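Local coordinates for tyrocidine synthase 2 (Brevibacillus parabrevis, PDB 6TA8), which is a large modular peptide synthetase, represented in this chain by a two-lobed condensation domain, at residues A[173-178]-A[318-323]; A[84-89]-A[164-169]; A[197-202]-A[312-317]; A[301-306]-A[384-389]. All coordinates share one frame; numbering follows the deposited sequence.

Contact 1. Residues A[173-178]-A[318-323]; sequences RILFED and RTIGWF
R318 reaches across to helix 169-187 and meets two acids there. D178 OD1 lies 2.4 Å from R318 NH2. That salt bridge is shorter than normal, so its exact length is doubtful. E177 OE2 meets R318 NH1 at 3.2 Å, a salt bridge with a weak, bent hydrogen bond. Both acids approach the guanidinium at its edge, near its plane. The E177 carboxylate is turned steeply, 77° from that plane; the D178 carboxylate is turned less, 48°. I174 takes one face: its CG2 sits 4.0 Å above the guanidinium plane, over its centre. The arginine chain bends at chi2 and chi3, which brings the guanidinium to the two acids. The second branch of I174 touches backbone, with CD1 3.6 Å from T319 O. I320 continues the apolar strip, its CD1 packing 3.7 Å from L175 CD2. Further out, D178 OD2 is hydrogen-bonded to H83 NE2, which fixes the buried carboxylate. H83 also touches I174 and I320. T319 O is bonded to R307. The chemistry is a charged group with an apolar lid. One cation is shared by a buried and an exposed acid, and the two nearby acids probably offset the arginine charge.

Contact 2. Residues A[84-89]-A[164-169]; sequences DALRMV and HLVVDG
V166 points at the turn formed by A85, L86 and M88. Its CG1 lies 3.3 Å from A85 O and 3.8 Å from M88 CB. CG1 stands anti to the carbonyl carbon (chi1 -71°), which sets this methyl into the turn. The other methyl, CG2, looks to L86 CD2 at 4.2 Å. A85 O also receives a weak backbone bond from M88 N. V167 follows, and its CG1 meets L86 CD2 at 4.0 Å, the two side chains crossing at about a right angle. V167 O accepts a bond from H164 ND1 at 2.9 Å, with the oxygen close to the imidazole plane. D168 comes next as the N-cap of helix 169-187, and is salt-bridged to R307. Residues 163-169 read HHLVVDG, the HHxxxDG signature of condensation domains. This loop runs from strand 155-163 into helix 169-187. L86 also packs on helix 69-82, and M88 on strand 98-101, so the contact joins the signature loop to the small three-stranded sheet.

Contact 3. Residues A[197-202]-A[312-317]; sequences KTDSFK and NEMNVT
T198 lies against the backbone of N315, its CB 3.3 Å from N315 O. Its methyl CG2 comes crosswise to T317, 3.2 Å from OG1, and also touches N315 ND2. The hydroxyl of T198 looks elsewhere and is hydrogen-bonded to T319 OG1. D199 grips the backbone of N315 twice. Its own N donates to N315 O at 2.8 Å. Its OD2 accepts from N315 N at 2.5 Å, met on the anti side and 32° out of the carboxylate plane. This bond is short and its exact length is doubtful. With CG anti to the carbonyl carbon (chi1 -73°), the carboxylate swings over to that amide. OD1 is used by S26. M314 curls its chain so that CE lies 3.6 Å from D199 OD2. S200 ends the loop as the N-cap of helix 201-212, its OG bonded to D203 N. Within the other segment, N315 OD1 takes a bond from T317 OG1 and a weak one from T317 N, in the manner of a weak Asx turn. D199 thus pairs with one residue through both main chain and side chain. Residues 312-317 belong to the long connection between strands 297-304 and 325-332, consistent with the floor loop of condensation domains.

Contact 4. Residues A[301-306]-A[384-389]; sequences NLEGHG and SFNYLG
L302 lays its CD1 against the edge of the F385 ring, 3.5 Å from CD2 and near the ring plane. The two side chains run side by side on the same face of the sheet. In both, CG is anti to the backbone N (chi1 -178° in L302, -167° in F385), which sends them out together. The main chains beneath are parallel strands with a 27° twist between them. F385 N donates to N301 O at 3.1 Å. E303 N donates to F385 O, also at 3.1 Å. N301 O is further used by S384: OG gives it a weak bond at 3.3 Å, and S384 CA makes a CA-H...O contact. L302 CA makes a similar contact with F385 O. On the other face, N301 and S384 stand side by side. E303 OE1 lies 3.5 Å from N386 ND2, but the angle is too poor for a bond. The carboxylate and amide planes are well turned from each other. E303 OE2 instead accepts from Q326 NE2. The pair sits inside the six-stranded mixed sheet, with strand 325-332 beside residues 301-304 and strand 421-428 beside residues 384-389. Helix 277-293 packs on F385, on the face shared with L302.

Contacts 1 and 3 use one loop, residues 312-323, against successive parts of the chain, helix 169-187 and the turn before helix 201-212. Their centres are about 12 Å apart. Contact 2 lies about 10 Å from contact 1 between centres, and F323 N approaches D168 OD2 at 3.1 Å, a probable hydrogen bond that ties the loop to the HHxxxDG signature. Contacts 2 and 3 are joined by a salt bridge, D84 OD2 to K197 NZ at 3.2 Å. Contact 4 is more remote, about 17 Å from contact 1 between centres. R173 NH2 still reaches L388 O at 2.9 Å, linking helix 169-187 to strand 383-390. Contacts 3 and 4 do not touch.

Contact 1. Residues A[173-178]-A[318-323]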
loop_
_atom_site.group_PDB
_atom_site.type_symbol
_atom_site.label_atom_id
_atom_site.label_comp_id
_atom_site.label_asym_id
_atom_site.label_seq_id
_atom_site.Cartn_x
_atom_site.Cartn_y
_atom_site.Cartn_z
ATOM N N ARG A 173 -4.149 -9.621 -2.276
ATOM C CA ARG A 173 -5.121 -10.598 -1.799
ATOM C C ARG A 173 -5.747 -11.359 -2.962
ATOM O O ARG A 173 -6.016 -12.562 -2.850
ATOM C CB ARG A 173 -6.200 -9.909 -0.964
ATOM C CG ARG A 173 -5.667 -8.855 -0.011
ATOM C CD ARG A 173 -6.789 -7.979 0.517
ATOM N NE ARG A 173 -7.006 -8.173 1.947
ATOM C CZ ARG A 173 -6.603 -7.322 2.883
ATOM N NH1 ARG A 173 -6.844 -7.572 4.163
ATOM N NH2 ARG A 173 -5.958 -6.216 2.537
ATOM N N ILE A 174 -5.984 -10.678 -4.087
ATOM C CA ILE A 174 -6.462 -11.369 -5.281
ATOM C C ILE A 174 -5.397 -12.324 -5.804
ATOM O O ILE A 174 -5.719 -13.395 -6.331
ATOM C CB ILE A 174 -6.882 -10.347 -6.354
ATOM C CG1 ILE A 174 -7.863 -9.332 -5.772
ATOM C CG2 ILE A 174 -7.496 -11.049 -7.555
ATOM C CD1 ILE A 174 -8.201 -8.205 -6.719
ATOM N N LEU A 175 -4.121 -11.960 -5.663
ATOM C CA LEU A 175 -3.044 -12.844 -6.098
ATOM C C LEU A 175 -2.988 -14.103 -5.243
ATOM O O LEU A 175 -2.857 -15.215 -5.769
ATOM C CB LEU A 175 -1.708 -12.103 -6.051
ATOM C CG LEU A 175 -1.332 -11.288 -7.288
ATOM C CD1 LEU A 175 0.099 -10.795 -7.177
ATOM C CD2 LEU A 175 -1.521 -12.115 -8.548
ATOM N N PHE A 176 -3.083 -13.947 -3.919
ATOM C CA PHE A 176 -3.051 -15.105 -3.031
ATOM C C PHE A 176 -4.213 -16.049 -3.314
ATOM O O PHE A 176 -4.069 -17.272 -3.213
ATOM C CB PHE A 176 -3.078 -14.653 -1.570
ATOM C CG PHE A 176 -1.961 -13.720 -1.197
ATOM C CD1 PHE A 176 -0.726 -13.807 -1.818
ATOM C CD2 PHE A 176 -2.147 -12.757 -0.219
ATOM C CE1 PHE A 176 0.302 -12.949 -1.473
ATOM C CE2 PHE A 176 -1.124 -11.895 0.131
ATOM C CZ PHE A 176 0.101 -11.991 -0.496
ATOM N N GLU A 177 -5.375 -15.496 -3.668
ATOM C CA GLU A 177 -6.526 -16.334 -3.983
ATOM C C GLU A 177 -6.329 -17.061 -5.308
ATOM O O GLU A 177 -6.499 -18.282 -5.390
ATOM C CB GLU A 177 -7.798 -15.483 -4.021
ATOM C CG GLU A 177 -8.428 -15.221 -2.661
ATOM C CD GLU A 177 -9.523 -14.169 -2.720
ATOM O OE1 GLU A 177 -9.218 -12.975 -2.509
ATOM O OE2 GLU A 177 -10.689 -14.534 -2.980
ATOM N N ASP A 178 -5.959 -16.322 -6.354
ATOM C CA ASP A 178 -5.889 -16.911 -7.688
ATOM C C ASP A 178 -4.718 -17.879 -7.815
ATOM O O ASP A 178 -4.836 -18.914 -8.481
ATOM C CB ASP A 178 -5.797 -15.806 -8.741
ATOM C CG ASP A 178 -7.113 -15.074 -8.933
ATOM O OD1 ASP A 178 -8.069 -15.353 -8.176
ATOM O OD2 ASP A 178 -7.195 -14.219 -9.842
ATOM N N ARG A 318 -12.172 -7.821 -8.593
ATOM C CA ARG A 318 -11.124 -8.763 -8.965
ATOM C C ARG A 318 -10.049 -8.121 -9.837
ATOM O O ARG A 318 -9.287 -8.836 -10.496
ATOM C CB ARG A 318 -11.729 -9.969 -9.684
ATOM C CG ARG A 318 -12.869 -10.638 -8.935
ATOM C CD ARG A 318 -12.371 -11.333 -7.682
ATOM N NE ARG A 318 -11.497 -12.458 -7.998
ATOM C CZ ARG A 318 -10.899 -13.217 -7.087
ATOM N NH1 ARG A 318 -11.081 -12.974 -5.796
ATOM N NH2 ARG A 318 -10.118 -14.221 -7.466
ATOM N N THR A 319 -9.978 -6.793 -9.859
ATOM C CA THR A 319 -9.035 -6.080 -10.708
ATOM C C THR A 319 -7.739 -5.824 -9.948
ATOM O O THR A 319 -7.762 -5.352 -8.806
ATOM C CB THR A 319 -9.633 -4.757 -11.190
ATOM O OG1 THR A 319 -10.775 -5.020 -12.016
ATOM C CG2 THR A 319 -8.609 -3.965 -11.991
ATOM N N ILE A 320 -6.614 -6.136 -10.584
ATOM C CA ILE A 320 -5.293 -5.933 -10.004
ATOM C C ILE A 320 -4.707 -4.650 -10.577
ATOM O O ILE A 320 -4.751 -4.426 -11.793
ATOM C CB ILE A 320 -4.377 -7.138 -10.277
ATOM C CG1 ILE A 320 -4.803 -8.325 -9.410
ATOM C CG2 ILE A 320 -2.916 -6.785 -10.030
ATOM C CD1 ILE A 320 -3.898 -9.523 -9.528
ATOM N N GLY A 321 -4.176 -3.804 -9.704
ATOM C CA GLY A 321 -3.618 -2.536 -10.133
ATOM C C GLY A 321 -3.206 -1.723 -8.929
ATOM O O GLY A 321 -3.347 -2.155 -7.781
ATOM N N TRP A 322 -2.683 -0.531 -9.208
ATOM C CA TRP A 322 -2.294 0.420 -8.167
ATOM C C TRP A 322 -3.419 1.441 -8.035
ATOM O O TRP A 322 -3.442 2.463 -8.722
ATOM C CB TRP A 322 -0.958 1.080 -8.492
ATOM C CG TRP A 322 -0.316 1.735 -7.302
ATOM C CD1 TRP A 322 -0.710 1.631 -6.000
ATOM C CD2 TRP A 322 0.828 2.598 -7.307
ATOM N NE1 TRP A 322 0.119 2.373 -5.194
ATOM C CE2 TRP A 322 1.072 2.975 -5.972
ATOM C CE3 TRP A 322 1.673 3.085 -8.310
ATOM C CZ2 TRP A 322 2.124 3.817 -5.614
ATOM C CZ3 TRP A 322 2.717 3.920 -7.951
ATOM C CH2 TRP A 322 2.932 4.278 -6.615
ATOM N N PHE A 323 -4.360 1.155 -7.137
ATOM C CA PHE A 323 -5.535 1.989 -6.927
ATOM C C PHE A 323 -5.391 2.922 -5.731
ATOM O O PHE A 323 -6.370 3.566 -5.344
ATOM C CB PHE A 323 -6.778 1.113 -6.746
ATOM C CG PHE A 323 -7.243 0.441 -8.006
ATOM C CD1 PHE A 323 -6.529 -0.615 -8.552
ATOM C CD2 PHE A 323 -8.402 0.857 -8.638
ATOM C CE1 PHE A 323 -6.960 -1.236 -9.710
ATOM C CE2 PHE A 323 -8.839 0.240 -9.794
ATOM C CZ PHE A 323 -8.117 -0.807 -10.332
#

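Contact 2. Residues A[84-89]-A[164-169]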
loop_
_atom_site.group_PDB
_atom_site.type_symbol
_atom_site.label_atom_id
_atom_site.label_comp_id
_atom_site.label_asym_id
_atom_site.label_seq_id
_atom_site.Cartn_x
_atom_site.Cartn_y
_atom_site.Cartn_z
ATOM N N ASP A 84 -4.569 -8.412 -16.761
ATOM C CA ASP A 84 -3.851 -7.752 -17.846
ATOM C C ASP A 84 -2.912 -6.655 -17.361
ATOM O O ASP A 84 -1.958 -6.323 -18.071
ATOM C CB ASP A 84 -4.847 -7.169 -18.850
ATOM C CG ASP A 84 -5.749 -8.225 -19.457
ATOM O OD1 ASP A 84 -5.314 -8.909 -20.408
ATOM O OD2 ASP A 84 -6.892 -8.375 -18.977
ATOM N N ALA A 85 -3.155 -6.087 -16.177
ATOM C CA ALA A 85 -2.301 -5.011 -15.687
ATOM C C ALA A 85 -0.874 -5.474 -15.413
ATOM O O ALA A 85 0.041 -4.645 -15.414
ATOM C CB ALA A 85 -2.894 -4.397 -14.420
ATOM N N LEU A 86 -0.664 -6.770 -15.180
ATOM C CA LEU A 86 0.672 -7.288 -14.914
ATOM C C LEU A 86 1.536 -7.373 -16.166
ATOM O O LEU A 86 2.729 -7.673 -16.053
ATOM C CB LEU A 86 0.579 -8.667 -14.254
ATOM C CG LEU A 86 -0.152 -8.714 -12.909
ATOM C CD1 LEU A 86 -0.220 -10.136 -12.370
ATOM C CD2 LEU A 86 0.511 -7.786 -11.899
ATOM N N ARG A 87 0.970 -7.119 -17.347
ATOM C CA ARG A 87 1.719 -7.091 -18.598
ATOM C C ARG A 87 2.077 -5.672 -19.023
ATOM O O ARG A 87 2.266 -5.410 -20.215
ATOM C CB ARG A 87 0.929 -7.785 -19.707
ATOM C CG ARG A 87 0.535 -9.215 -19.395
ATOM C CD ARG A 87 -0.008 -9.914 -20.628
ATOM N NE ARG A 87 -1.046 -9.121 -21.280
ATOM C CZ ARG A 87 -2.342 -9.218 -21.004
ATOM N NH1 ARG A 87 -2.766 -10.080 -20.090
ATOM N NH2 ARG A 87 -3.216 -8.453 -21.642
ATOM N N MET A 88 2.178 -4.752 -18.070
ATOM C CA MET A 88 2.376 -3.343 -18.372
ATOM C C MET A 88 3.856 -3.014 -18.538
ATOM O O MET A 88 4.723 -3.603 -17.888
ATOM C CB MET A 88 1.780 -2.470 -17.268
ATOM C CG MET A 88 1.442 -1.052 -17.698
ATOM S SD MET A 88 -0.207 -0.916 -18.417
ATOM C CE MET A 88 -1.180 -1.743 -17.164
ATOM N N VAL A 89 4.130 -2.056 -19.426
ATOM C CA VAL A 89 5.460 -1.488 -19.605
ATOM C C VAL A 89 5.317 0.025 -19.701
ATOM O O VAL A 89 4.255 0.552 -20.039
ATOM C CB VAL A 89 6.183 -2.040 -20.854
ATOM C CG1 VAL A 89 6.573 -3.497 -20.644
ATOM C CG2 VAL A 89 5.307 -1.885 -22.089
ATOM N N HIS A 164 5.628 -1.703 -7.920
ATOM C CA HIS A 164 4.470 -1.110 -7.260
ATOM C C HIS A 164 3.530 -0.392 -8.222
ATOM O O HIS A 164 2.431 -0.008 -7.810
ATOM C CB HIS A 164 4.935 -0.138 -6.176
ATOM C CG HIS A 164 3.940 0.065 -5.076
ATOM N ND1 HIS A 164 2.616 -0.302 -5.190
ATOM C CD2 HIS A 164 4.077 0.597 -3.838
ATOM C CE1 HIS A 164 1.981 -0.007 -4.070
ATOM N NE2 HIS A 164 2.845 0.540 -3.234
ATOM N N LEU A 165 3.925 -0.207 -9.482
ATOM C CA LEU A 165 3.107 0.549 -10.421
ATOM C C LEU A 165 1.874 -0.210 -10.896
ATOM O O LEU A 165 1.033 0.389 -11.574
ATOM C CB LEU A 165 3.949 0.960 -11.631
ATOM C CG LEU A 165 4.665 2.308 -11.547
ATOM C CD1 LEU A 165 5.573 2.500 -12.753
ATOM C CD2 LEU A 165 3.657 3.444 -11.444
ATOM N N VAL A 166 1.740 -1.494 -10.562
ATOM C CA VAL A 166 0.653 -2.307 -11.101
ATOM C C VAL A 166 0.010 -3.165 -10.017
ATOM O O VAL A 166 -0.807 -4.042 -10.318
ATOM C CB VAL A 166 1.153 -3.194 -12.258
ATOM C CG1 VAL A 166 1.457 -2.356 -13.491
ATOM C CG2 VAL A 166 2.380 -3.986 -11.828
ATOM N N VAL A 167 0.366 -2.927 -8.753
ATOM C CA VAL A 167 -0.153 -3.715 -7.640
ATOM C C VAL A 167 -0.327 -2.820 -6.423
ATOM O O VAL A 167 0.342 -1.794 -6.275
ATOM C CB VAL A 167 0.767 -4.908 -7.275
ATOM C CG1 VAL A 167 0.596 -6.053 -8.262
ATOM C CG2 VAL A 167 2.216 -4.457 -7.204
ATOM N N ASP A 168 -1.234 -3.224 -5.537
ATOM C CA ASP A 168 -1.396 -2.594 -4.234
ATOM C C ASP A 168 -1.830 -3.668 -3.239
ATOM O O ASP A 168 -1.802 -4.864 -3.543
ATOM C CB ASP A 168 -2.376 -1.413 -4.308
ATOM C CG ASP A 168 -3.753 -1.813 -4.815
ATOM O OD1 ASP A 168 -3.974 -3.001 -5.123
ATOM O OD2 ASP A 168 -4.623 -0.921 -4.906
ATOM N N GLY A 169 -2.240 -3.234 -2.046
ATOM C CA GLY A 169 -2.562 -4.186 -0.991
ATOM C C GLY A 169 -3.694 -5.125 -1.363
ATOM O O GLY A 169 -3.597 -6.340 -1.174
#

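Contact 3. Residues A[197-202]-A[312-317]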
loop_
_atom_site.group_PDB
_atom_site.type_symbol
_atom_site.label_atom_id
_atom_site.label_comp_id
_atom_site.label_asym_id
_atom_site.label_seq_id
_atom_site.Cartn_x
_atom_site.Cartn_y
_atom_site.Cartn_z
ATOM N N LYS A 197 -13.334 -12.024 -15.234
ATOM C CA LYS A 197 -12.635 -10.753 -15.121
ATOM C C LYS A 197 -13.605 -9.638 -14.754
ATOM O O LYS A 197 -14.718 -9.558 -15.281
ATOM C CB LYS A 197 -11.934 -10.402 -16.434
ATOM C CG LYS A 197 -10.850 -11.372 -16.868
ATOM C CD LYS A 197 -10.061 -10.788 -18.029
ATOM C CE LYS A 197 -9.095 -11.799 -18.618
ATOM N NZ LYS A 197 -8.212 -11.167 -19.638
ATOM N N THR A 198 -13.175 -8.772 -13.845
ATOM C CA THR A 198 -13.901 -7.547 -13.554
ATOM C C THR A 198 -13.442 -6.470 -14.539
ATOM O O THR A 198 -12.867 -6.779 -15.587
ATOM C CB THR A 198 -13.697 -7.151 -12.088
ATOM O OG1 THR A 198 -12.316 -7.298 -11.738
ATOM C CG2 THR A 198 -14.544 -8.031 -11.179
ATOM N N ASP A 199 -13.683 -5.201 -14.223
ATOM C CA ASP A 199 -13.300 -4.127 -15.129
ATOM C C ASP A 199 -11.783 -4.024 -15.214
ATOM O O ASP A 199 -11.089 -4.045 -14.193
ATOM C CB ASP A 199 -13.902 -2.802 -14.669
ATOM C CG ASP A 199 -15.398 -2.728 -14.912
ATOM O OD1 ASP A 199 -15.871 -3.334 -15.897
ATOM O OD2 ASP A 199 -16.101 -2.064 -14.122
ATOM N N SER A 200 -11.270 -3.922 -16.436
ATOM C CA SER A 200 -9.836 -3.825 -16.645
ATOM C C SER A 200 -9.300 -2.505 -16.098
ATOM O O SER A 200 -10.034 -1.529 -15.916
ATOM C CB SER A 200 -9.502 -3.944 -18.132
ATOM O OG SER A 200 -9.943 -2.802 -18.846
ATOM N N PHE A 201 -7.992 -2.488 -15.828
ATOM C CA PHE A 201 -7.342 -1.258 -15.394
ATOM C C PHE A 201 -7.353 -0.195 -16.483
ATOM O O PHE A 201 -7.276 0.998 -16.170
ATOM C CB PHE A 201 -5.905 -1.545 -14.955
ATOM C CG PHE A 201 -5.237 -0.384 -14.275
ATOM C CD1 PHE A 201 -5.486 -0.111 -12.940
ATOM C CD2 PHE A 201 -4.364 0.435 -14.970
ATOM C CE1 PHE A 201 -4.876 0.958 -12.311
ATOM C CE2 PHE A 201 -3.751 1.505 -14.348
ATOM C CZ PHE A 201 -4.007 1.766 -13.017
ATOM N N LYS A 202 -7.443 -0.601 -17.751
ATOM C CA LYS A 202 -7.585 0.368 -18.831
ATOM C C LYS A 202 -8.954 1.036 -18.791
ATOM O O LYS A 202 -9.072 2.241 -19.046
ATOM C CB LYS A 202 -7.357 -0.315 -20.180
ATOM C CG LYS A 202 -7.509 0.605 -21.381
ATOM C CD LYS A 202 -7.497 -0.181 -22.683
ATOM C CE LYS A 202 -7.709 0.730 -23.881
ATOM N NZ LYS A 202 -7.841 -0.044 -25.148
ATOM N N ASN A 312 -20.577 5.212 -13.627
ATOM C CA ASN A 312 -20.545 4.229 -14.709
ATOM C C ASN A 312 -20.655 2.792 -14.212
ATOM O O ASN A 312 -20.401 1.858 -14.985
ATOM C CB ASN A 312 -19.290 4.377 -15.578
ATOM C CG ASN A 312 -19.475 3.816 -16.974
ATOM O OD1 ASN A 312 -19.776 4.548 -17.917
ATOM N ND2 ASN A 312 -19.295 2.507 -17.113
ATOM N N GLU A 313 -21.030 2.586 -12.946
ATOM C CA GLU A 313 -21.242 1.250 -12.380
ATOM C C GLU A 313 -20.002 0.369 -12.528
ATOM O O GLU A 313 -20.098 -0.827 -12.811
ATOM C CB GLU A 313 -22.463 0.573 -13.008
ATOM C CG GLU A 313 -23.729 1.415 -12.971
ATOM C CD GLU A 313 -24.201 1.812 -14.357
ATOM O OE1 GLU A 313 -23.921 1.067 -15.319
ATOM O OE2 GLU A 313 -24.855 2.871 -14.482
ATOM N N MET A 314 -18.829 0.964 -12.334
ATOM C CA MET A 314 -17.583 0.222 -12.467
ATOM C C MET A 314 -17.458 -0.827 -11.365
ATOM O O MET A 314 -17.982 -0.668 -10.260
ATOM C CB MET A 314 -16.387 1.173 -12.421
ATOM C CG MET A 314 -16.431 2.274 -13.466
ATOM S SD MET A 314 -16.342 1.643 -15.152
ATOM C CE MET A 314 -14.645 1.066 -15.211
ATOM N N ASN A 315 -16.753 -1.910 -11.683
ATOM C CA ASN A 315 -16.557 -3.019 -10.753
ATOM C C ASN A 315 -15.098 -3.449 -10.825
ATOM O O ASN A 315 -14.668 -4.023 -11.831
ATOM C CB ASN A 315 -17.490 -4.185 -11.083
ATOM C CG ASN A 315 -17.344 -5.343 -10.118
ATOM O OD1 ASN A 315 -16.853 -5.177 -9.002
ATOM N ND2 ASN A 315 -17.774 -6.525 -10.543
ATOM N N VAL A 316 -14.340 -3.180 -9.763
ATOM C CA VAL A 316 -12.926 -3.539 -9.720
ATOM C C VAL A 316 -12.659 -4.437 -8.518
ATOM O O VAL A 316 -11.639 -4.292 -7.834
ATOM C CB VAL A 316 -12.032 -2.285 -9.679
ATOM C CG1 VAL A 316 -11.941 -1.652 -11.060
ATOM C CG2 VAL A 316 -12.563 -1.285 -8.663
ATOM N N THR A 317 -13.568 -5.380 -8.258
ATOM C CA THR A 317 -13.385 -6.285 -7.127
ATOM C C THR A 317 -12.250 -7.269 -7.381
ATOM O O THR A 317 -11.440 -7.534 -6.485
ATOM C CB THR A 317 -14.686 -7.033 -6.832
ATOM O OG1 THR A 317 -15.258 -7.510 -8.057
ATOM C CG2 THR A 317 -15.682 -6.116 -6.135
#

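Contact 4. Residues A[301-306]-A[384-389]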
loop_
_atom_site.group_PDB
_atom_site.type_symbol
_atom_site.label_atom_id
_atom_site.label_comp_id
_atom_site.label_asym_id
_atom_site.label_seq_id
_atom_site.Cartn_x
_atom_site.Cartn_y
_atom_site.Cartn_z
ATOM N N ASN A 301 -1.004 11.948 5.947
ATOM C CA ASN A 301 -1.246 11.507 4.573
ATOM C C ASN A 301 -1.796 10.088 4.635
ATOM O O ASN A 301 -1.056 9.105 4.582
ATOM C CB ASN A 301 0.032 11.588 3.748
ATOM C CG ASN A 301 -0.201 11.304 2.276
ATOM O OD1 ASN A 301 -0.557 10.188 1.895
ATOM N ND2 ASN A 301 0.010 12.312 1.438
ATOM N N LEU A 302 -3.117 9.980 4.750
ATOM C CA LEU A 302 -3.760 8.680 4.870
ATOM C C LEU A 302 -4.026 8.088 3.493
ATOM O O LEU A 302 -4.395 8.800 2.554
ATOM C CB LEU A 302 -5.065 8.804 5.658
ATOM C CG LEU A 302 -5.833 7.506 5.920
ATOM C CD1 LEU A 302 -5.233 6.741 7.086
ATOM C CD2 LEU A 302 -7.294 7.801 6.193
ATOM N N GLU A 303 -3.832 6.778 3.375
ATOM C CA GLU A 303 -4.004 6.068 2.116
ATOM C C GLU A 303 -5.235 5.174 2.185
ATOM O O GLU A 303 -5.453 4.476 3.180
ATOM C CB GLU A 303 -2.767 5.232 1.783
ATOM C CG GLU A 303 -1.478 6.038 1.698
ATOM C CD GLU A 303 -0.291 5.200 1.259
ATOM O OE1 GLU A 303 -0.396 3.956 1.280
ATOM O OE2 GLU A 303 0.746 5.790 0.888
ATOM N N GLY A 304 -6.039 5.201 1.118
ATOM C CA GLY A 304 -7.217 4.374 1.014
ATOM C C GLY A 304 -7.116 3.421 -0.168
ATOM O O GLY A 304 -6.226 3.535 -1.020
ATOM N N HIS A 305 -8.052 2.469 -0.209
ATOM C CA HIS A 305 -8.041 1.468 -1.272
ATOM C C HIS A 305 -8.237 2.101 -2.643
ATOM O O HIS A 305 -7.691 1.610 -3.637
ATOM C CB HIS A 305 -9.118 0.413 -1.016
ATOM C CG HIS A 305 -8.817 -0.490 0.139
ATOM N ND1 HIS A 305 -9.590 -1.589 0.446
ATOM C CD2 HIS A 305 -7.827 -0.458 1.063
ATOM C CE1 HIS A 305 -9.090 -2.194 1.509
ATOM N NE2 HIS A 305 -8.020 -1.529 1.902
ATOM N N GLY A 306 -9.010 3.184 -2.716
ATOM C CA GLY A 306 -9.212 3.889 -3.965
ATOM C C GLY A 306 -10.127 3.209 -4.955
ATOM O O GLY A 306 -10.239 3.677 -6.092
ATOM N N SER A 384 2.734 9.607 7.011
ATOM C CA SER A 384 1.893 8.779 6.158
ATOM C C SER A 384 1.366 7.603 6.967
ATOM O O SER A 384 2.132 6.938 7.673
ATOM C CB SER A 384 2.668 8.281 4.935
ATOM O OG SER A 384 1.837 7.510 4.085
ATOM N N PHE A 385 0.063 7.356 6.868
ATOM C CA PHE A 385 -0.583 6.243 7.548
ATOM C C PHE A 385 -1.261 5.342 6.526
ATOM O O PHE A 385 -1.801 5.820 5.524
ATOM C CB PHE A 385 -1.608 6.732 8.576
ATOM C CG PHE A 385 -2.070 5.663 9.526
ATOM C CD1 PHE A 385 -1.367 5.400 10.689
ATOM C CD2 PHE A 385 -3.205 4.917 9.252
ATOM C CE1 PHE A 385 -1.789 4.417 11.563
ATOM C CE2 PHE A 385 -3.632 3.932 10.121
ATOM C CZ PHE A 385 -2.923 3.682 11.278
ATOM N N ASN A 386 -1.230 4.038 6.788
ATOM C CA ASN A 386 -1.816 3.052 5.885
ATOM C C ASN A 386 -2.158 1.807 6.686
ATOM O O ASN A 386 -1.269 1.190 7.281
ATOM C CB ASN A 386 -0.856 2.710 4.742
ATOM C CG ASN A 386 -1.438 1.697 3.774
ATOM O OD1 ASN A 386 -2.656 1.558 3.662
ATOM N ND2 ASN A 386 -0.568 0.985 3.069
ATOM N N TYR A 387 -3.436 1.441 6.698
ATOM C CA TYR A 387 -3.905 0.227 7.354
ATOM C C TYR A 387 -4.096 -0.855 6.299
ATOM O O TYR A 387 -4.908 -0.697 5.382
ATOM C CB TYR A 387 -5.207 0.477 8.112
ATOM C CG TYR A 387 -5.782 -0.770 8.742
ATOM C CD1 TYR A 387 -5.120 -1.413 9.779
ATOM C CD2 TYR A 387 -6.980 -1.309 8.294
ATOM C CE1 TYR A 387 -5.637 -2.555 10.357
ATOM C CE2 TYR A 387 -7.506 -2.452 8.866
ATOM C CZ TYR A 387 -6.830 -3.072 9.897
ATOM O OH TYR A 387 -7.349 -4.209 10.471
ATOM N N LEU A 388 -3.351 -1.952 6.433
ATOM C CA LEU A 388 -3.345 -3.003 5.426
ATOM C C LEU A 388 -4.423 -4.057 5.643
ATOM O O LEU A 388 -4.713 -4.822 4.717
ATOM C CB LEU A 388 -1.973 -3.683 5.388
ATOM C CG LEU A 388 -0.785 -2.770 5.074
ATOM C CD1 LEU A 388 0.477 -3.271 5.756
ATOM C CD2 LEU A 388 -0.576 -2.654 3.570
ATOM N N GLY A 389 -5.018 -4.118 6.831
ATOM C CA GLY A 389 -6.035 -5.111 7.112
ATOM C C GLY A 389 -5.472 -6.355 7.769
ATOM O O GLY A 389 -4.274 -6.486 8.031
#